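Local coordinates for protein type II restriction enzyme NgoMIV (Neisseria gonorrhoeae, PDB 1FIU) that recognises the double-stranded DNA sequence 5'-GCCGGC-3' and cleaves it after the first G, using magnesium ions and acting as a homotetramer, at residues 76-81 against 92-97; 240-245 against 281-286. All coordinates share one frame; numbering follows the deposited sequence.

Interaction 1: residues 76-81 against 92-97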
loop_
_atom_site.group_PDB
_atom_site.type_symbol
_atom_site.label_atom_id
_atom_site.label_comp_id
_atom_site.label_asym_id
_atom_site.label_seq_id
_atom_site.Cartn_x
_atom_site.Cartn_y
_atom_site.Cartn_z
ATOM N N PHE I 76 -24.273 -9.301 20.067
ATOM C CA PHE I 76 -25.146 -8.333 19.433
ATOM C C PHE I 76 -25.124 -8.538 17.920
ATOM O O PHE I 76 -26.170 -8.526 17.277
ATOM C CB PHE I 76 -24.692 -6.899 19.748
ATOM C CG PHE I 76 -25.358 -5.867 18.902
ATOM C CD1 PHE I 76 -26.669 -5.458 19.161
ATOM C CD2 PHE I 76 -24.705 -5.361 17.780
ATOM C CE1 PHE I 76 -27.318 -4.561 18.302
ATOM C CE2 PHE I 76 -25.337 -4.479 16.922
ATOM C CZ PHE I 76 -26.641 -4.074 17.173
ATOM N N VAL I 77 -23.925 -8.707 17.353
ATOM C CA VAL I 77 -23.818 -8.884 15.910
ATOM C C VAL I 77 -24.515 -10.167 15.471
ATOM O O VAL I 77 -25.298 -10.167 14.514
ATOM C CB VAL I 77 -22.338 -8.881 15.443
ATOM C CG1 VAL I 77 -22.237 -9.358 13.969
ATOM C CG2 VAL I 77 -21.775 -7.455 15.549
ATOM N N GLN I 78 -24.257 -11.245 16.192
ATOM C CA GLN I 78 -24.877 -12.523 15.865
ATOM C C GLN I 78 -26.402 -12.428 15.865
ATOM O O GLN I 78 -27.072 -12.816 14.905
ATOM C CB GLN I 78 -24.428 -13.571 16.873
ATOM C CG GLN I 78 -24.884 -14.991 16.557
ATOM C CD GLN I 78 -24.463 -15.971 17.644
ATOM O OE1 GLN I 78 -24.794 -15.788 18.819
ATOM N NE2 GLN I 78 -23.728 -17.012 17.261
ATOM N N SER I 79 -26.954 -11.859 16.933
ATOM C CA SER I 79 -28.398 -11.753 17.059
ATOM C C SER I 79 -29.067 -10.843 16.034
ATOM O O SER I 79 -30.112 -11.186 15.471
ATOM C CB SER I 79 -28.739 -11.297 18.490
ATOM O OG SER I 79 -30.115 -11.495 18.752
ATOM N N ALA I 80 -28.497 -9.669 15.783
ATOM C CA ALA I 80 -29.106 -8.755 14.831
ATOM C C ALA I 80 -28.934 -9.204 13.364
ATOM O O ALA I 80 -29.869 -9.121 12.565
ATOM C CB ALA I 80 -28.535 -7.329 15.027
ATOM N N PHE I 81 -27.744 -9.709 13.023
ATOM C CA PHE I 81 -27.489 -10.129 11.650
ATOM C C PHE I 81 -28.359 -11.312 11.249
ATOM O O PHE I 81 -28.753 -11.449 10.075
ATOM C CB PHE I 81 -25.996 -10.473 11.479
ATOM C CG PHE I 81 -25.583 -10.661 10.043
ATOM C CD1 PHE I 81 -25.753 -9.643 9.109
ATOM C CD2 PHE I 81 -25.010 -11.862 9.632
ATOM C CE1 PHE I 81 -25.358 -9.814 7.777
ATOM C CE2 PHE I 81 -24.610 -12.040 8.311
ATOM C CZ PHE I 81 -24.782 -11.021 7.382
ATOM N N TRP I 92 -24.385 -18.426 8.229
ATOM C CA TRP I 92 -23.398 -17.555 8.881
ATOM C C TRP I 92 -22.984 -17.946 10.284
ATOM O O TRP I 92 -23.788 -18.474 11.043
ATOM C CB TRP I 92 -23.947 -16.119 8.943
ATOM C CG TRP I 92 -24.444 -15.568 7.639
ATOM C CD1 TRP I 92 -25.740 -15.512 7.210
ATOM C CD2 TRP I 92 -23.647 -14.998 6.590
ATOM N NE1 TRP I 92 -25.801 -14.937 5.957
ATOM C CE2 TRP I 92 -24.533 -14.617 5.550
ATOM C CE3 TRP I 92 -22.269 -14.771 6.429
ATOM C CZ2 TRP I 92 -24.090 -14.025 4.361
ATOM C CZ3 TRP I 92 -21.826 -14.175 5.247
ATOM C CH2 TRP I 92 -22.735 -13.811 4.226
ATOM N N ASN I 93 -21.720 -17.691 10.619
ATOM C CA ASN I 93 -21.230 -17.960 11.960
ATOM C C ASN I 93 -20.567 -16.688 12.444
ATOM O O ASN I 93 -19.887 -15.997 11.677
ATOM C CB ASN I 93 -20.213 -19.089 11.947
ATOM C CG ASN I 93 -20.785 -20.367 11.362
ATOM O OD1 ASN I 93 -21.788 -20.898 11.859
ATOM N ND2 ASN I 93 -20.159 -20.865 10.300
ATOM N N VAL I 94 -20.774 -16.365 13.709
ATOM C CA VAL I 94 -20.153 -15.163 14.273
ATOM C C VAL I 94 -19.406 -15.612 15.508
ATOM O O VAL I 94 -19.978 -16.291 16.361
ATOM C CB VAL I 94 -21.209 -14.125 14.710
ATOM C CG1 VAL I 94 -20.507 -12.874 15.295
ATOM C CG2 VAL I 94 -22.074 -13.739 13.544
ATOM N N LYS I 95 -18.135 -15.270 15.626
ATOM C CA LYS I 95 -17.437 -15.691 16.818
ATOM C C LYS I 95 -16.268 -14.853 17.265
ATOM O O LYS I 95 -15.551 -14.230 16.469
ATOM C CB LYS I 95 -16.978 -17.144 16.709
ATOM C CG LYS I 95 -15.765 -17.351 15.832
ATOM C CD LYS I 95 -15.233 -18.771 15.949
ATOM C CE LYS I 95 -13.995 -18.951 15.090
ATOM N NZ LYS I 95 -13.520 -20.367 15.042
ATOM N N GLN I 96 -16.112 -14.833 18.586
ATOM C CA GLN I 96 -15.025 -14.131 19.215
ATOM C C GLN I 96 -13.866 -15.091 19.012
ATOM O O GLN I 96 -13.955 -16.281 19.356
ATOM C CB GLN I 96 -15.350 -13.911 20.691
ATOM C CG GLN I 96 -14.206 -13.343 21.448
ATOM C CD GLN I 96 -14.517 -13.119 22.908
ATOM O OE1 GLN I 96 -15.436 -13.723 23.474
ATOM N NE2 GLN I 96 -13.738 -12.254 23.533
ATOM N N VAL I 97 -12.784 -14.602 18.429
ATOM C CA VAL I 97 -11.665 -15.475 18.137
ATOM C C VAL I 97 -10.764 -15.876 19.295
ATOM O O VAL I 97 -10.644 -17.064 19.597
ATOM C CB VAL I 97 -10.789 -14.884 17.027
ATOM C CG1 VAL I 97 -9.674 -15.866 16.673
ATOM C CG2 VAL I 97 -11.643 -14.594 15.801
HETATM O O HOH W 1 -22.984 -17.712 14.965
#
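Q78, V77 and F81 on helix 62-81 pack against V94 and W92 of strand 92-96, which is outermost within this chain in the mixed sheet of this PD-(D/E)XK-type nuclease fold. The helix and strand segments run nearly antiparallel (164°), their axes 8.3 Å apart at closest approach. The Q78 side chain starts with CB lying 3.9 Å from V94 CB and against V94 CG2. With CG anti to the backbone N (chi1 -174°) and the chain extended beyond it, CG and CD carry the amide along the solvent side of the contact. At the tip, NE2 lies near a water that accepts from V94 N at 2.9 Å; the separation of Q78 NE2 from that water, 2.5 Å, is too short for an ordinary bond and leaves this half doubtful. Deeper in, V94 CG1 meets V77 CG1 at 4.1 Å, the two side chains crossing at about a right angle. The indole NE1 of W92 donates to R88 O. The F81 ring points its edge at the face of the W92 five-membered ring, planes at 71°, and F81 CE2 sits over that face, displaced from the middle of the indole, 3.6 Å from W92 CD2.

Interaction 2: residues 240-245 against 281-286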
loop_
_atom_site.group_PDB
_atom_site.type_symbol
_atom_site.label_atom_id
_atom_site.label_comp_id
_atom_site.label_asym_id
_atom_site.label_seq_id
_atom_site.Cartn_x
_atom_site.Cartn_y
_atom_site.Cartn_z
ATOM N N CYS I 240 -15.055 1.355 8.142
ATOM C CA CYS I 240 -15.837 2.300 8.936
ATOM C C CYS I 240 -15.687 1.941 10.418
ATOM O O CYS I 240 -15.364 0.801 10.753
ATOM C CB CYS I 240 -17.313 2.205 8.539
ATOM S SG CYS I 240 -18.336 3.616 9.174
ATOM N N VAL I 241 -15.908 2.919 11.299
ATOM C CA VAL I 241 -15.841 2.692 12.742
ATOM C C VAL I 241 -17.257 2.817 13.292
ATOM O O VAL I 241 -18.058 3.621 12.805
ATOM C CB VAL I 241 -14.895 3.727 13.412
ATOM C CG1 VAL I 241 -14.940 3.623 14.943
ATOM C CG2 VAL I 241 -13.472 3.470 12.954
ATOM N N TYR I 242 -17.579 2.013 14.297
ATOM C CA TYR I 242 -18.916 2.025 14.883
ATOM C C TYR I 242 -18.811 2.288 16.381
ATOM O O TYR I 242 -18.047 1.622 17.062
ATOM C CB TYR I 242 -19.597 0.674 14.638
ATOM C CG TYR I 242 -19.787 0.416 13.157
ATOM C CD1 TYR I 242 -18.713 0.016 12.354
ATOM C CD2 TYR I 242 -21.033 0.619 12.555
ATOM C CE1 TYR I 242 -18.877 -0.176 10.959
ATOM C CE2 TYR I 242 -21.207 0.429 11.165
ATOM C CZ TYR I 242 -20.118 0.034 10.379
ATOM O OH TYR I 242 -20.297 -0.122 9.019
ATOM N N HIS I 243 -19.574 3.273 16.870
ATOM C CA HIS I 243 -19.537 3.654 18.276
ATOM C C HIS I 243 -20.624 2.916 19.057
ATOM O O HIS I 243 -21.764 2.787 18.583
ATOM C CB HIS I 243 -19.742 5.183 18.413
ATOM C CG HIS I 243 -19.384 5.717 19.772
ATOM N ND1 HIS I 243 -20.313 5.901 20.775
ATOM C CD2 HIS I 243 -18.180 6.023 20.312
ATOM C CE1 HIS I 243 -19.694 6.293 21.880
ATOM N NE2 HIS I 243 -18.398 6.375 21.627
ATOM N N PHE I 244 -20.276 2.469 20.263
ATOM C CA PHE I 244 -21.213 1.718 21.086
ATOM C C PHE I 244 -22.448 2.493 21.540
ATOM O O PHE I 244 -23.455 1.887 21.917
ATOM C CB PHE I 244 -20.496 1.109 22.311
ATOM C CG PHE I 244 -20.552 1.962 23.560
ATOM C CD1 PHE I 244 -21.131 1.458 24.723
ATOM C CD2 PHE I 244 -19.988 3.248 23.589
ATOM C CE1 PHE I 244 -21.139 2.211 25.904
ATOM C CE2 PHE I 244 -19.997 4.005 24.775
ATOM C CZ PHE I 244 -20.570 3.481 25.922
ATOM N N ALA I 245 -22.386 3.822 21.473
ATOM C CA ALA I 245 -23.523 4.641 21.907
ATOM C C ALA I 245 -23.461 5.983 21.199
ATOM O O ALA I 245 -23.342 7.044 21.815
ATOM C CB ALA I 245 -23.460 4.829 23.432
ATOM N N PRO I 281 -25.010 -4.328 11.828
ATOM C CA PRO I 281 -25.629 -5.519 11.213
ATOM C C PRO I 281 -26.071 -5.276 9.773
ATOM O O PRO I 281 -25.789 -6.084 8.884
ATOM C CB PRO I 281 -26.811 -5.812 12.132
ATOM C CG PRO I 281 -26.348 -5.288 13.464
ATOM C CD PRO I 281 -25.683 -3.980 13.091
ATOM N N LEU I 282 -26.730 -4.145 9.515
ATOM C CA LEU I 282 -27.158 -3.834 8.150
ATOM C C LEU I 282 -25.965 -3.566 7.221
ATOM O O LEU I 282 -26.005 -3.921 6.039
ATOM C CB LEU I 282 -28.111 -2.624 8.138
ATOM C CG LEU I 282 -29.600 -2.963 8.220
ATOM C CD1 LEU I 282 -30.393 -1.683 8.514
ATOM C CD2 LEU I 282 -30.078 -3.610 6.903
ATOM N N ASP I 283 -24.900 -2.937 7.730
ATOM C CA ASP I 283 -23.736 -2.695 6.879
ATOM C C ASP I 283 -23.051 -4.032 6.514
ATOM O O ASP I 283 -22.407 -4.127 5.484
ATOM C CB ASP I 283 -22.751 -1.740 7.555
ATOM C CG ASP I 283 -23.146 -0.278 7.359
ATOM O OD1 ASP I 283 -24.121 -0.024 6.620
ATOM O OD2 ASP I 283 -22.467 0.596 7.923
ATOM N N LEU I 284 -23.201 -5.053 7.356
ATOM C CA LEU I 284 -22.639 -6.368 7.043
ATOM C C LEU I 284 -23.507 -7.097 5.995
ATOM O O LEU I 284 -23.148 -8.181 5.529
ATOM C CB LEU I 284 -22.570 -7.219 8.310
ATOM C CG LEU I 284 -21.536 -6.792 9.366
ATOM C CD1 LEU I 284 -21.675 -7.701 10.576
ATOM C CD2 LEU I 284 -20.116 -6.856 8.814
ATOM N N ALA I 285 -24.643 -6.520 5.622
ATOM C CA ALA I 285 -25.518 -7.159 4.635
ATOM C C ALA I 285 -25.369 -6.604 3.208
ATOM O O ALA I 285 -26.111 -7.020 2.312
ATOM C CB ALA I 285 -26.984 -7.018 5.081
ATOM N N VAL I 286 -24.426 -5.689 2.968
ATOM C CA VAL I 286 -24.307 -5.111 1.620
ATOM C C VAL I 286 -23.918 -6.142 0.542
ATOM O O VAL I 286 -24.359 -5.993 -0.644
ATOM C CB VAL I 286 -23.276 -3.956 1.573
ATOM C CG1 VAL I 286 -23.703 -2.810 2.504
ATOM C CG2 VAL I 286 -21.915 -4.483 1.936
ATOM O OXT VAL I 286 -23.154 -7.073 0.900
#
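Y242 and D283 join by a single side-chain hydrogen bond, a small, buried contact that ties an inner strand of the sheet to the C-terminal segment at a subunit interface of the tetramer. Y242 OH donates to D283 OD2 across 2.5 Å, using the anti lone pair of that oxygen, the one turned away from OD1. The oxygen lies at the edge of the tyrosine ring and in its plane, whereas the carboxylate as a whole is turned 71° from the ring. With CG anti to the carbonyl carbon (chi1 -63°), the Y242 ring reaches from the strand to D283. The short bond necessarily brings D283 CB to 3.3 Å from Y242 OH.

A salt bridge and an intersubunit hydrogen bond complete the carboxylate's surroundings. K275 NZ forms the salt bridge with OD2, and S169 N of a second subunit donates to OD1, so both oxygens are gripped and the group's rotation is fixed; the lysine would be expected to favour the ionised acid.

Backbone bonding shapes the D283 side: A285 N donates to L282 O at 3.0 Å, and a type I turn runs from D283 to V286, the C terminus.

In the sheet, strand 240-243 lies between strands 215-220 and 274-276, K275 belonging to the latter. Beyond D283, P281 and L284 pack on helix 62-81, while L282 and A285 meet A168 and L170 of the second subunit.

From the N terminus, helix 62-81 comes first, and a ten-residue connection without helix or strand leads into strand 92-96, so interaction 1 closes a short local loop. The chain then builds the inner strands, and interaction 2 opens at strand 240-243. It closes after 35 intervening residues, which include two helices and strand 274-276, at the C-terminal turn. The two contacts are in series, neither nested nor crossed. They nevertheless meet in space: A80 CB lies 3.4 Å from P281 CG, and F81 CE1 lies 3.6 Å from L284 O. Helix 62-81 thus touches both edge strand 92-96 and the chain's end, which interaction 2 ties to strand 240-243 of the same sheet.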